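Local coordinates for flap endonuclease 1 (Desulfurococcus amylolyticus, PDB 3ORY), which probably cuts branched DNA as a structure-specific nuclease, removing the 5' flaps that arise during replication and repair, at residues Val39-Asn44 against Val90-Gly95; Arg67-Leu72 against His326-Asp331; Ala180-Ser185 against Lys197-Leu202; Asp189-Gly194 against Ile224-Leu229. All coordinates share one frame; numbering follows the deposited sequence.

Interaction 1. Residues Val39-Asn44 against Val90-Gly95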
loop_
_atom_site.group_PDB
_atom_site.type_symbol
_atom_site.label_atom_id
_atom_site.label_comp_id
_atom_site.label_asym_id
_atom_site.label_seq_id
_atom_site.Cartn_x
_atom_site.Cartn_y
_atom_site.Cartn_z
ATOM N N VAL A 39 -1.730 8.910 7.472
ATOM C CA VAL A 39 -0.430 8.252 7.538
ATOM C C VAL A 39 -0.338 7.132 6.499
ATOM O O VAL A 39 -1.048 6.130 6.570
ATOM C CB VAL A 39 -0.037 7.827 8.986
ATOM C CG1 VAL A 39 -1.056 6.890 9.608
ATOM C CG2 VAL A 39 1.369 7.225 9.022
ATOM N N ILE A 40 0.548 7.321 5.529
ATOM C CA ILE A 40 0.615 6.447 4.362
ATOM C C ILE A 40 1.762 5.461 4.487
ATOM O O ILE A 40 2.928 5.859 4.617
ATOM C CB ILE A 40 0.787 7.276 3.057
ATOM C CG1 ILE A 40 -0.316 8.343 2.962
ATOM C CG2 ILE A 40 0.797 6.352 1.817
ATOM C CD1 ILE A 40 -0.012 9.469 1.935
ATOM N N ASP A 41 1.440 4.171 4.451
ATOM C CA ASP A 41 2.489 3.177 4.515
ATOM C C ASP A 41 3.391 3.346 3.304
ATOM O O ASP A 41 2.922 3.363 2.159
ATOM C CB ASP A 41 1.936 1.764 4.594
ATOM C CG ASP A 41 3.025 0.743 4.768
ATOM O OD1 ASP A 41 3.466 0.532 5.919
ATOM O OD2 ASP A 41 3.463 0.171 3.748
ATOM N N GLY A 42 4.679 3.513 3.585
ATOM C CA GLY A 42 5.679 3.852 2.579
ATOM C C GLY A 42 5.901 2.761 1.540
ATOM O O GLY A 42 5.760 3.009 0.353
ATOM N N TYR A 43 6.230 1.550 1.984
ATOM C CA TYR A 43 6.523 0.450 1.048
ATOM C C TYR A 43 5.314 0.137 0.181
ATOM O O TYR A 43 5.459 -0.071 -1.022
ATOM C CB TYR A 43 7.015 -0.821 1.786
ATOM C CG TYR A 43 8.415 -0.728 2.373
ATOM C CD1 TYR A 43 9.097 0.489 2.437
ATOM C CD2 TYR A 43 9.046 -1.859 2.901
ATOM C CE1 TYR A 43 10.377 0.571 3.001
ATOM C CE2 TYR A 43 10.330 -1.785 3.458
ATOM C CZ TYR A 43 10.981 -0.568 3.506
ATOM O OH TYR A 43 12.237 -0.472 4.066
ATOM N N ASN A 44 4.121 0.109 0.778
ATOM C CA ASN A 44 2.933 -0.229 0.003
ATOM C C ASN A 44 2.687 0.798 -1.095
ATOM O O ASN A 44 2.384 0.430 -2.231
ATOM C CB ASN A 44 1.682 -0.367 0.879
ATOM C CG ASN A 44 0.609 -1.175 0.212
ATOM O OD1 ASN A 44 0.544 -2.407 0.382
ATOM N ND2 ASN A 44 -0.237 -0.511 -0.570
ATOM N N VAL A 90 1.601 12.086 5.736
ATOM C CA VAL A 90 2.853 11.692 6.358
ATOM C C VAL A 90 3.079 10.225 5.988
ATOM O O VAL A 90 2.156 9.408 6.053
ATOM C CB VAL A 90 2.849 11.914 7.906
ATOM C CG1 VAL A 90 1.596 11.318 8.567
ATOM C CG2 VAL A 90 4.139 11.366 8.560
ATOM N N TYR A 91 4.291 9.905 5.561
ATOM C CA TYR A 91 4.620 8.537 5.192
ATOM C C TYR A 91 5.273 7.836 6.372
ATOM O O TYR A 91 5.832 8.487 7.249
ATOM C CB TYR A 91 5.535 8.515 3.958
ATOM C CG TYR A 91 4.782 8.837 2.679
ATOM C CD1 TYR A 91 4.278 7.819 1.862
ATOM C CD2 TYR A 91 4.560 10.158 2.298
ATOM C CE1 TYR A 91 3.583 8.121 0.680
ATOM C CE2 TYR A 91 3.867 10.466 1.134
ATOM C CZ TYR A 91 3.379 9.445 0.337
ATOM O OH TYR A 91 2.700 9.772 -0.806
ATOM N N VAL A 92 5.167 6.512 6.411
ATOM C CA VAL A 92 5.850 5.736 7.430
ATOM C C VAL A 92 6.630 4.614 6.756
ATOM O O VAL A 92 6.083 3.874 5.933
ATOM C CB VAL A 92 4.882 5.199 8.526
ATOM C CG1 VAL A 92 3.721 4.407 7.923
ATOM C CG2 VAL A 92 5.652 4.380 9.587
ATOM N N PHE A 93 7.911 4.498 7.100
ATOM C CA PHE A 93 8.767 3.499 6.486
ATOM C C PHE A 93 9.183 2.429 7.472
ATOM O O PHE A 93 9.461 2.716 8.645
ATOM C CB PHE A 93 9.994 4.165 5.843
ATOM C CG PHE A 93 9.659 4.961 4.614
ATOM C CD1 PHE A 93 9.444 4.329 3.400
ATOM C CD2 PHE A 93 9.557 6.348 4.675
ATOM C CE1 PHE A 93 9.128 5.073 2.237
ATOM C CE2 PHE A 93 9.232 7.101 3.538
ATOM C CZ PHE A 93 9.016 6.456 2.314
ATOM N N ASP A 94 9.237 1.200 6.960
ATOM C CA ASP A 94 9.485 -0.018 7.721
ATOM C C ASP A 94 10.867 0.029 8.341
ATOM O O ASP A 94 11.773 0.673 7.806
ATOM C CB ASP A 94 9.389 -1.221 6.760
ATOM C CG ASP A 94 9.007 -2.512 7.461
ATOM O OD1 ASP A 94 7.806 -2.851 7.456
ATOM O OD2 ASP A 94 9.906 -3.192 8.014
ATOM N N GLY A 95 11.024 -0.658 9.468
ATOM C CA GLY A 95 12.318 -0.788 10.127
ATOM C C GLY A 95 13.273 -1.710 9.387
ATOM O O GLY A 95 14.476 -1.678 9.628
HETATM O O HOH W 1 6.850 1.208 4.831
HETATM O O HOH W 2 12.739 2.064 5.581
#
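Ile-40 and Val-90 are joined by the shortest bond between residues 39-44 and 90-95: Ile-40 N meets Val-90 O at 2.7 Å, almost straight at 168°. Val-92 N then gives to Ile-40 O (2.9 Å), and Gly-42 N to Val-92 O (2.8 Å), carrying the pairing into the start of helix 42-52. A water also grips Val-92 O and accepts from Tyr-43 N. These alternating bonds belong to adjacent parallel strands in the central sheet of a PIN-type nuclease core. At the strand-to-helix junction Asp-41 is the N-cap: OD2 accepts from Asn-44 N at 3.0 Å, and this carboxylate lies close to a bound phosphate ion. On one face of the sheet Ile-40 and Tyr-91 lie side by side, CG2 of Ile-40 3.5 Å from CE1 of the ring. On the other, CG2 of Val-39 meets CG1 of Val-92 at 3.8 Å. CG of Tyr-43, anti to its carbonyl carbon (chi1 -71°), brings one face of the ring against Asp-94 CB, 3.5 Å from CE2, while Tyr-43 OH bonds to Lys-96 O. An alanine in place of Tyr-43 would probably leave Asp-94 CB without its aromatic cover and Lys-96 O without its hydroxyl partner. Gly-42 is pressed so near Phe-93 that a CB there would run into CD1 of that ring.

Interaction 2. Residues Arg67-Leu72 against His326-Asp331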
loop_
_atom_site.group_PDB
_atom_site.type_symbol
_atom_site.label_atom_id
_atom_site.label_comp_id
_atom_site.label_asym_id
_atom_site.label_seq_id
_atom_site.Cartn_x
_atom_site.Cartn_y
_atom_site.Cartn_z
ATOM N N ARG A 67 17.759 3.119 -14.976
ATOM C CA ARG A 67 17.140 2.833 -13.669
ATOM C C ARG A 67 15.630 3.126 -13.639
ATOM O O ARG A 67 15.169 4.127 -14.201
ATOM C CB ARG A 67 17.841 3.616 -12.558
ATOM C CG ARG A 67 19.324 3.294 -12.416
ATOM C CD ARG A 67 20.014 4.257 -11.461
ATOM N NE ARG A 67 19.888 5.645 -11.911
ATOM C CZ ARG A 67 20.635 6.648 -11.464
ATOM N NH1 ARG A 67 21.575 6.428 -10.553
ATOM N NH2 ARG A 67 20.452 7.875 -11.936
ATOM N N ILE A 68 14.876 2.250 -12.973
ATOM C CA ILE A 68 13.425 2.428 -12.808
ATOM C C ILE A 68 13.130 3.702 -12.007
ATOM O O ILE A 68 13.778 3.970 -11.004
ATOM C CB ILE A 68 12.758 1.178 -12.175
ATOM C CG1 ILE A 68 12.930 -0.030 -13.110
ATOM C CG2 ILE A 68 11.254 1.426 -11.867
ATOM C CD1 ILE A 68 12.471 -1.384 -12.519
ATOM N N THR A 69 12.179 4.510 -12.482
ATOM C CA THR A 69 11.839 5.760 -11.793
ATOM C C THR A 69 10.356 5.859 -11.454
ATOM O O THR A 69 9.921 6.855 -10.877
ATOM C CB THR A 69 12.240 6.996 -12.621
ATOM O OG1 THR A 69 11.649 6.882 -13.908
ATOM C CG2 THR A 69 13.761 7.098 -12.767
ATOM N N SER A 70 9.594 4.813 -11.785
ATOM C CA SER A 70 8.138 4.774 -11.561
ATOM C C SER A 70 7.726 5.149 -10.133
ATOM O O SER A 70 6.726 5.840 -9.927
ATOM C CB SER A 70 7.566 3.394 -11.922
ATOM O OG SER A 70 7.608 3.175 -13.328
ATOM N N HIS A 71 8.510 4.698 -9.160
ATOM C CA HIS A 71 8.208 4.908 -7.743
ATOM C C HIS A 71 8.347 6.378 -7.357
ATOM O O HIS A 71 7.559 6.892 -6.560
ATOM C CB HIS A 71 9.136 4.046 -6.875
ATOM C CG HIS A 71 10.587 4.313 -7.099
ATOM N ND1 HIS A 71 11.185 4.181 -8.333
ATOM C CD2 HIS A 71 11.562 4.708 -6.249
ATOM C CE1 HIS A 71 12.466 4.490 -8.234
ATOM N NE2 HIS A 71 12.720 4.804 -6.978
ATOM N N LEU A 72 9.339 7.047 -7.940
ATOM C CA LEU A 72 9.568 8.469 -7.692
ATOM C C LEU A 72 8.537 9.340 -8.391
ATOM O O LEU A 72 8.133 10.364 -7.852
ATOM C CB LEU A 72 10.977 8.892 -8.141
ATOM C CG LEU A 72 12.137 8.219 -7.420
ATOM C CD1 LEU A 72 13.468 8.607 -8.043
ATOM C CD2 LEU A 72 12.125 8.519 -5.910
ATOM N N HIS A 326 17.473 11.900 -12.395
ATOM C CA HIS A 326 16.562 10.878 -12.919
ATOM C C HIS A 326 15.847 11.229 -14.230
ATOM O O HIS A 326 14.916 10.531 -14.661
ATOM C CB HIS A 326 15.581 10.423 -11.828
ATOM C CG HIS A 326 16.250 9.721 -10.685
ATOM N ND1 HIS A 326 16.788 8.459 -10.804
ATOM C CD2 HIS A 326 16.487 10.113 -9.410
ATOM C CE1 HIS A 326 17.319 8.097 -9.648
ATOM N NE2 HIS A 326 17.152 9.082 -8.786
ATOM N N ASP A 327 16.292 12.319 -14.852
ATOM C CA ASP A 327 15.914 12.676 -16.227
ATOM C C ASP A 327 14.423 12.930 -16.458
ATOM O O ASP A 327 13.933 12.759 -17.577
ATOM C CB ASP A 327 16.464 11.634 -17.215
ATOM C CG ASP A 327 17.958 11.449 -17.076
ATOM O OD1 ASP A 327 18.694 12.404 -17.396
ATOM O OD2 ASP A 327 18.402 10.364 -16.630
ATOM N N PHE A 328 13.711 13.344 -15.407
ATOM C CA PHE A 328 12.318 13.787 -15.535
ATOM C C PHE A 328 12.292 15.070 -16.357
ATOM O O PHE A 328 13.280 15.808 -16.399
ATOM C CB PHE A 328 11.715 14.089 -14.165
ATOM C CG PHE A 328 11.230 12.882 -13.414
ATOM C CD1 PHE A 328 9.899 12.793 -13.025
ATOM C CD2 PHE A 328 12.104 11.848 -13.061
ATOM C CE1 PHE A 328 9.432 11.689 -12.311
ATOM C CE2 PHE A 328 11.649 10.732 -12.346
ATOM C CZ PHE A 328 10.307 10.655 -11.971
ATOM N N SER A 329 11.157 15.351 -16.986
ATOM C CA SER A 329 11.014 16.568 -17.780
ATOM C C SER A 329 11.043 17.828 -16.911
ATOM O O SER A 329 10.250 17.956 -15.975
ATOM C CB SER A 329 9.711 16.537 -18.583
ATOM O OG SER A 329 9.273 17.863 -18.839
ATOM N N ILE A 330 11.927 18.768 -17.253
ATOM C CA ILE A 330 12.042 20.024 -16.511
ATOM C C ILE A 330 10.746 20.852 -16.548
ATOM O O ILE A 330 10.367 21.465 -15.546
ATOM C CB ILE A 330 13.277 20.864 -16.961
ATOM C CG1 ILE A 330 13.432 22.119 -16.091
ATOM C CG2 ILE A 330 13.195 21.234 -18.453
ATOM C CD1 ILE A 330 13.595 21.840 -14.607
ATOM N N ASP A 331 10.071 20.849 -17.700
ATOM C CA ASP A 331 8.790 21.530 -17.860
ATOM C C ASP A 331 7.740 20.944 -16.924
ATOM O O ASP A 331 7.103 21.673 -16.152
ATOM C CB ASP A 331 8.293 21.444 -19.316
ATOM C CG ASP A 331 9.017 22.415 -20.258
ATOM O OD1 ASP A 331 9.963 23.118 -19.827
ATOM O OD2 ASP A 331 8.625 22.469 -21.448
#
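Leu-72 lays its CD1 methyl over one face of the His-326 imidazole, 3.8 Å from the ring centroid and 19° off the normal, a CH-pi contact at the heart of this meeting. It joins the first turn of helix 70-84, with Thr-69 at its N-cap position, to the turn that links helix 315-325 to helix 330-347, so the turn between two C-terminal helices is held against the N-terminal part of the nuclease. The packing is closest around His-326, where Leu-72 CD1 comes within 3.6 Å of CD2. Its CG is anti to its carbonyl carbon (chi1 -65°), an orientation that carries the ring in among Leu-72, Thr-69 and Arg-67. The methyl CG2 of Thr-69 rests 3.9 Å from ND1, and this nitrogen is hydrogen-bonded to Asp-63. An alanine in place of His-326 would probably leave Leu-72 CD1 without its aromatic mate and Asp-63 without the imidazole as a partner. Towards solvent the contact is looser: Arg-67, partly exposed, turns a face of its guanidinium to His-326 CE1, the two planes 44° apart, with NH2 3.9 Å from ND1, while its NE forms a salt bridge with the same Asp-63 oxygen that ND1 uses. Phe-328 is partly exposed too, yet its ring still packs closely: CZ lies 4.3 Å from Leu-72 CB, and CE2 stands 3.8 Å from Thr-69 CB.

Interaction 3. Residues Ala180-Ser185 against Lys197-Leu202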
loop_
_atom_site.group_PDB
_atom_site.type_symbol
_atom_site.label_atom_id
_atom_site.label_comp_id
_atom_site.label_asym_id
_atom_site.label_seq_id
_atom_site.Cartn_x
_atom_site.Cartn_y
_atom_site.Cartn_z
ATOM N N ALA A 180 -2.986 10.893 13.665
ATOM C CA ALA A 180 -3.448 10.875 12.284
ATOM C C ALA A 180 -4.887 10.420 12.300
ATOM O O ALA A 180 -5.321 9.744 13.228
ATOM C CB ALA A 180 -2.608 9.936 11.413
ATOM N N TYR A 181 -5.622 10.801 11.264
ATOM C CA TYR A 181 -7.019 10.438 11.131
ATOM C C TYR A 181 -7.179 8.972 10.724
ATOM O O TYR A 181 -8.068 8.276 11.216
ATOM C CB TYR A 181 -7.698 11.362 10.116
ATOM C CG TYR A 181 -9.092 10.938 9.747
ATOM C CD1 TYR A 181 -10.162 11.140 10.623
ATOM C CD2 TYR A 181 -9.345 10.333 8.518
ATOM C CE1 TYR A 181 -11.467 10.739 10.271
ATOM C CE2 TYR A 181 -10.622 9.934 8.159
ATOM C CZ TYR A 181 -11.674 10.137 9.033
ATOM O OH TYR A 181 -12.926 9.728 8.648
ATOM N N ALA A 182 -6.316 8.507 9.826
ATOM C CA ALA A 182 -6.415 7.156 9.288
ATOM C C ALA A 182 -5.081 6.727 8.715
ATOM O O ALA A 182 -4.250 7.565 8.396
ATOM C CB ALA A 182 -7.501 7.092 8.209
ATOM N N SER A 183 -4.876 5.415 8.614
ATOM C CA SER A 183 -3.733 4.852 7.916
ATOM C C SER A 183 -4.165 4.655 6.470
ATOM O O SER A 183 -5.366 4.612 6.179
ATOM C CB SER A 183 -3.279 3.521 8.558
ATOM O OG SER A 183 -4.381 2.660 8.799
ATOM N N ALA A 184 -3.203 4.579 5.559
ATOM C CA ALA A 184 -3.516 4.418 4.145
ATOM C C ALA A 184 -2.598 3.399 3.504
ATOM O O ALA A 184 -1.361 3.483 3.627
ATOM C CB ALA A 184 -3.448 5.770 3.399
ATOM N N SER A 185 -3.214 2.449 2.807
ATOM C CA SER A 185 -2.505 1.331 2.178
ATOM C C SER A 185 -3.509 0.559 1.339
ATOM O O SER A 185 -4.710 0.713 1.535
ATOM C CB SER A 185 -1.951 0.395 3.264
ATOM O OG SER A 185 -1.233 -0.682 2.685
ATOM N N LYS A 197 -8.923 3.320 11.754
ATOM C CA LYS A 197 -9.415 3.709 10.435
ATOM C C LYS A 197 -8.375 3.449 9.362
ATOM O O LYS A 197 -7.222 3.876 9.491
ATOM C CB LYS A 197 -9.790 5.200 10.409
ATOM C CG LYS A 197 -11.025 5.585 11.218
ATOM C CD LYS A 197 -11.429 7.030 10.933
ATOM C CE LYS A 197 -12.829 7.313 11.447
ATOM N NZ LYS A 197 -12.895 7.087 12.907
ATOM N N LEU A 198 -8.797 2.761 8.306
ATOM C CA LEU A 198 -7.966 2.551 7.123
ATOM C C LEU A 198 -8.608 3.204 5.901
ATOM O O LEU A 198 -9.797 2.989 5.623
ATOM C CB LEU A 198 -7.760 1.051 6.855
ATOM C CG LEU A 198 -7.152 0.646 5.501
ATOM C CD1 LEU A 198 -5.675 1.077 5.348
ATOM C CD2 LEU A 198 -7.276 -0.857 5.284
ATOM N N VAL A 199 -7.827 3.991 5.169
ATOM C CA VAL A 199 -8.270 4.481 3.867
ATOM C C VAL A 199 -7.549 3.703 2.769
ATOM O O VAL A 199 -6.314 3.609 2.770
ATOM C CB VAL A 199 -8.065 6.015 3.710
ATOM C CG1 VAL A 199 -8.328 6.457 2.267
ATOM C CG2 VAL A 199 -8.978 6.782 4.688
ATOM N N ARG A 200 -8.322 3.123 1.854
ATOM C CA ARG A 200 -7.753 2.425 0.703
ATOM C C ARG A 200 -7.904 3.243 -0.570
ATOM O O ARG A 200 -8.770 4.122 -0.647
ATOM C CB ARG A 200 -8.405 1.054 0.516
ATOM C CG ARG A 200 -8.154 0.086 1.668
ATOM C CD ARG A 200 -8.794 -1.265 1.379
ATOM N NE ARG A 200 -8.040 -2.020 0.375
ATOM C CZ ARG A 200 -8.431 -2.247 -0.877
ATOM N NH1 ARG A 200 -9.596 -1.786 -1.329
ATOM N NH2 ARG A 200 -7.646 -2.954 -1.679
ATOM N N ASN A 201 -7.053 2.938 -1.556
ATOM C CA ASN A 201 -7.079 3.534 -2.912
ATOM C C ASN A 201 -6.510 4.948 -3.025
ATOM O O ASN A 201 -6.515 5.534 -4.108
ATOM C CB ASN A 201 -8.480 3.475 -3.551
ATOM C CG ASN A 201 -9.047 2.064 -3.612
ATOM O OD1 ASN A 201 -10.265 1.869 -3.554
ATOM N ND2 ASN A 201 -8.181 1.086 -3.751
ATOM N N LEU A 202 -6.021 5.494 -1.917
ATOM C CA LEU A 202 -5.500 6.858 -1.910
ATOM C C LEU A 202 -4.316 7.041 -2.861
ATOM O O LEU A 202 -4.142 8.108 -3.435
ATOM C CB LEU A 202 -5.126 7.285 -0.490
ATOM C CG LEU A 202 -5.010 8.781 -0.213
ATOM C CD1 LEU A 202 -6.382 9.451 -0.036
ATOM C CD2 LEU A 202 -4.139 9.002 1.014
#
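Lys-197 O is a carbonyl oxygen held by more than one donor: Ser-183 N reaches it at 2.9 Å across the strands, and the hydroxyl of Ser-195 bonds to it as well. Ser-183 OG, set between its own N and carbonyl carbon (chi1 47°), lies close to that oxygen within a small cluster of serine hydroxyls that includes Ser-190. The next rung is shorter and nearly linear, Val-199 N giving to Ser-183 O at 2.7 Å and 176°. A third, Ser-185 N to Val-199 O, is weak at 3.3 Å. Apolar groups fill in round this ladder. Ala-182 CB meets Val-199 CG2 at 3.8 Å, and Leu-198 turns CD1 to within 3.6 Å of Ser-183 O. At the partly exposed end the aliphatic chain of Lys-197 runs over a face of the Tyr-181 ring, CD 4.0 Å from the centroid, before bending at its last torsion. At the other end Arg-200 CG packs 3.5 Å from Ser-185 O, its guanidinium held by a salt bridge to Glu-222. Two parallel strands paired directly, with the short helix 189-192 between them in the chain, make up a beta-alpha-beta crossover of the nuclease sheet.

Interaction 4. Residues Asp189-Gly194 against Ile224-Leu229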
loop_
_atom_site.group_PDB
_atom_site.type_symbol
_atom_site.label_atom_id
_atom_site.label_comp_id
_atom_site.label_asym_id
_atom_site.label_seq_id
_atom_site.Cartn_x
_atom_site.Cartn_y
_atom_site.Cartn_z
ATOM N N ASP A 189 -3.276 -4.739 6.611
ATOM C CA ASP A 189 -2.382 -5.040 7.741
ATOM C C ASP A 189 -2.564 -4.080 8.901
ATOM O O ASP A 189 -2.514 -4.498 10.049
ATOM C CB ASP A 189 -0.907 -4.990 7.303
ATOM C CG ASP A 189 -0.575 -5.968 6.172
ATOM O OD1 ASP A 189 -1.470 -6.358 5.391
ATOM O OD2 ASP A 189 0.616 -6.339 6.054
ATOM N N SER A 190 -2.744 -2.793 8.600
ATOM C CA SER A 190 -2.882 -1.779 9.638
ATOM C C SER A 190 -4.114 -2.001 10.543
ATOM O O SER A 190 -4.059 -1.687 11.729
ATOM C CB SER A 190 -2.823 -0.348 9.067
ATOM O OG SER A 190 -3.984 -0.013 8.323
ATOM N N LEU A 191 -5.190 -2.558 9.989
ATOM C CA LEU A 191 -6.374 -2.948 10.769
ATOM C C LEU A 191 -6.053 -4.081 11.731
ATOM O O LEU A 191 -6.469 -4.050 12.892
ATOM C CB LEU A 191 -7.531 -3.356 9.851
ATOM C CG LEU A 191 -8.108 -2.223 8.993
ATOM C CD1 LEU A 191 -9.115 -2.762 7.983
ATOM C CD2 LEU A 191 -8.762 -1.149 9.874
ATOM N N LEU A 192 -5.299 -5.067 11.253
ATOM C CA LEU A 192 -4.880 -6.193 12.094
ATOM C C LEU A 192 -4.025 -5.700 13.255
ATOM O O LEU A 192 -4.121 -6.231 14.362
ATOM C CB LEU A 192 -4.115 -7.239 11.275
ATOM C CG LEU A 192 -4.810 -8.347 10.466
ATOM C CD1 LEU A 192 -6.059 -7.897 9.768
ATOM C CD2 LEU A 192 -3.811 -8.867 9.428
ATOM N N PHE A 193 -3.224 -4.665 12.996
ATOM C CA PHE A 193 -2.392 -3.998 14.011
ATOM C C PHE A 193 -3.154 -2.944 14.821
ATOM O O PHE A 193 -2.556 -2.182 15.604
ATOM C CB PHE A 193 -1.179 -3.343 13.348
ATOM C CG PHE A 193 -0.113 -4.313 12.906
ATOM C CD1 PHE A 193 0.491 -5.191 13.821
ATOM C CD2 PHE A 193 0.327 -4.315 11.576
ATOM C CE1 PHE A 193 1.512 -6.066 13.399
ATOM C CE2 PHE A 193 1.346 -5.178 11.151
ATOM C CZ PHE A 193 1.934 -6.055 12.058
ATOM N N GLY A 194 -4.474 -2.903 14.638
ATOM C CA GLY A 194 -5.335 -2.113 15.505
ATOM C C GLY A 194 -5.661 -0.699 15.059
ATOM O O GLY A 194 -6.168 0.093 15.863
ATOM N N ILE A 224 -12.461 2.370 5.862
ATOM C CA ILE A 224 -12.895 1.208 6.627
ATOM C C ILE A 224 -12.586 1.444 8.094
ATOM O O ILE A 224 -11.439 1.708 8.465
ATOM C CB ILE A 224 -12.218 -0.092 6.142
ATOM C CG1 ILE A 224 -12.574 -0.361 4.685
ATOM C CG2 ILE A 224 -12.609 -1.283 7.045
ATOM C CD1 ILE A 224 -11.538 -1.178 3.949
ATOM N N GLU A 225 -13.610 1.342 8.931
ATOM C CA GLU A 225 -13.428 1.529 10.361
ATOM C C GLU A 225 -13.353 0.169 11.042
ATOM O O GLU A 225 -14.179 -0.701 10.780
ATOM C CB GLU A 225 -14.559 2.391 10.939
ATOM C CG GLU A 225 -14.585 3.812 10.356
ATOM C CD GLU A 225 -15.855 4.574 10.695
ATOM O OE1 GLU A 225 -16.924 4.254 10.123
ATOM O OE2 GLU A 225 -15.778 5.505 11.523
ATOM N N LEU A 226 -12.355 0.001 11.908
ATOM C CA LEU A 226 -12.065 -1.289 12.536
ATOM C C LEU A 226 -13.214 -1.845 13.377
ATOM O O LEU A 226 -13.720 -2.931 13.094
ATOM C CB LEU A 226 -10.807 -1.211 13.406
ATOM C CG LEU A 226 -10.385 -2.466 14.182
ATOM C CD1 LEU A 226 -10.175 -3.689 13.254
ATOM C CD2 LEU A 226 -9.123 -2.186 14.993
ATOM N N ASP A 227 -13.597 -1.117 14.426
ATOM C CA ASP A 227 -14.576 -1.667 15.368
ATOM C C ASP A 227 -15.905 -1.966 14.635
ATOM O O ASP A 227 -16.546 -2.981 14.892
ATOM C CB ASP A 227 -14.717 -0.792 16.639
ATOM C CG ASP A 227 -13.560 -1.015 17.673
ATOM O OD1 ASP A 227 -12.749 -1.966 17.550
ATOM O OD2 ASP A 227 -13.452 -0.217 18.633
ATOM N N LYS A 228 -16.252 -1.126 13.664
ATOM C CA LYS A 228 -17.398 -1.346 12.770
ATOM C C LYS A 228 -17.277 -2.621 11.916
ATOM O O LYS A 228 -18.238 -3.395 11.778
ATOM C CB LYS A 228 -17.531 -0.140 11.853
ATOM C CG LYS A 228 -18.934 0.228 11.452
ATOM C CD LYS A 228 -18.911 1.626 10.858
ATOM C CE LYS A 228 -20.298 2.123 10.501
ATOM N NZ LYS A 228 -20.180 3.405 9.752
ATOM N N LEU A 229 -16.096 -2.820 11.326
ATOM C CA LEU A 229 -15.779 -4.049 10.598
ATOM C C LEU A 229 -15.954 -5.294 11.472
ATOM O O LEU A 229 -16.531 -6.296 11.047
ATOM C CB LEU A 229 -14.338 -3.987 10.060
ATOM C CG LEU A 229 -13.740 -5.249 9.424
ATOM C CD1 LEU A 229 -14.546 -5.700 8.188
ATOM C CD2 LEU A 229 -12.279 -5.005 9.043
#
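Leu-191 and Leu-226 are brought together by different first torsions: CG of Leu-191 stands anti to its carbonyl carbon (chi1 -66°), whereas CG of Leu-226 stands anti to its backbone N (chi1 178°). The two side chains slide past each other in opposite directions, with CD2 of Leu-191 4.1 Å from CB of Leu-226. The other branch of Leu-191, CD1, touches two methyls of residues 224-229, CG2 of Ile-224 at 3.9 Å and CD2 of Leu-229 at 4.0 Å. One leucine of the short helix thus fits among three aliphatic residues spread over the strand end and the first turn of the next helix. Leu-226 answers with both of its own methyls: CD1 packs 3.7 Å from the carbonyl O of Leu-191, and CD2 lies 3.8 Å from the carbonyl C of Gly-194. That carbonyl O of Leu-191 is also the acceptor for Gly-194 N at 2.9 Å, one of the two bonds of a Schellman motif that ends helix 189-192. Gly-194, with phi at 93°, is its C' residue, and a CB there would be forced against the carbonyl O of Phe-193. The apolar patch continues beyond the two segments, since Leu-191 also leans on Leu-198 of strand 197-200, Leu-226 touches Leu-240 of helix 237-247, and strand 216-225 pairs with strand 197-200 through Ile-224.

Three of the four contacts share one mixed sheet. Interactions 1 and 3 meet, centres about 11 Å apart, where strands 37-41 and 182-184 are neighbours, so strands from the N-terminal and I-region sequence ranges lie side by side. Interactions 3 and 4, about 10 Å apart, alternate along the chain, which passes from one strand of interaction 3 through helix 189-192 to the other. Interaction 1 closes before both open. Interaction 2 lies about 21 Å from interaction 1 between centres, nearest atoms about 8 Å apart, and about 35 Å from interaction 4, on the opposite side of the chain's centre. Its segments alternate with those of interaction 1 and enclose interactions 3 and 4, bringing C-terminal helices back to the N-terminal region.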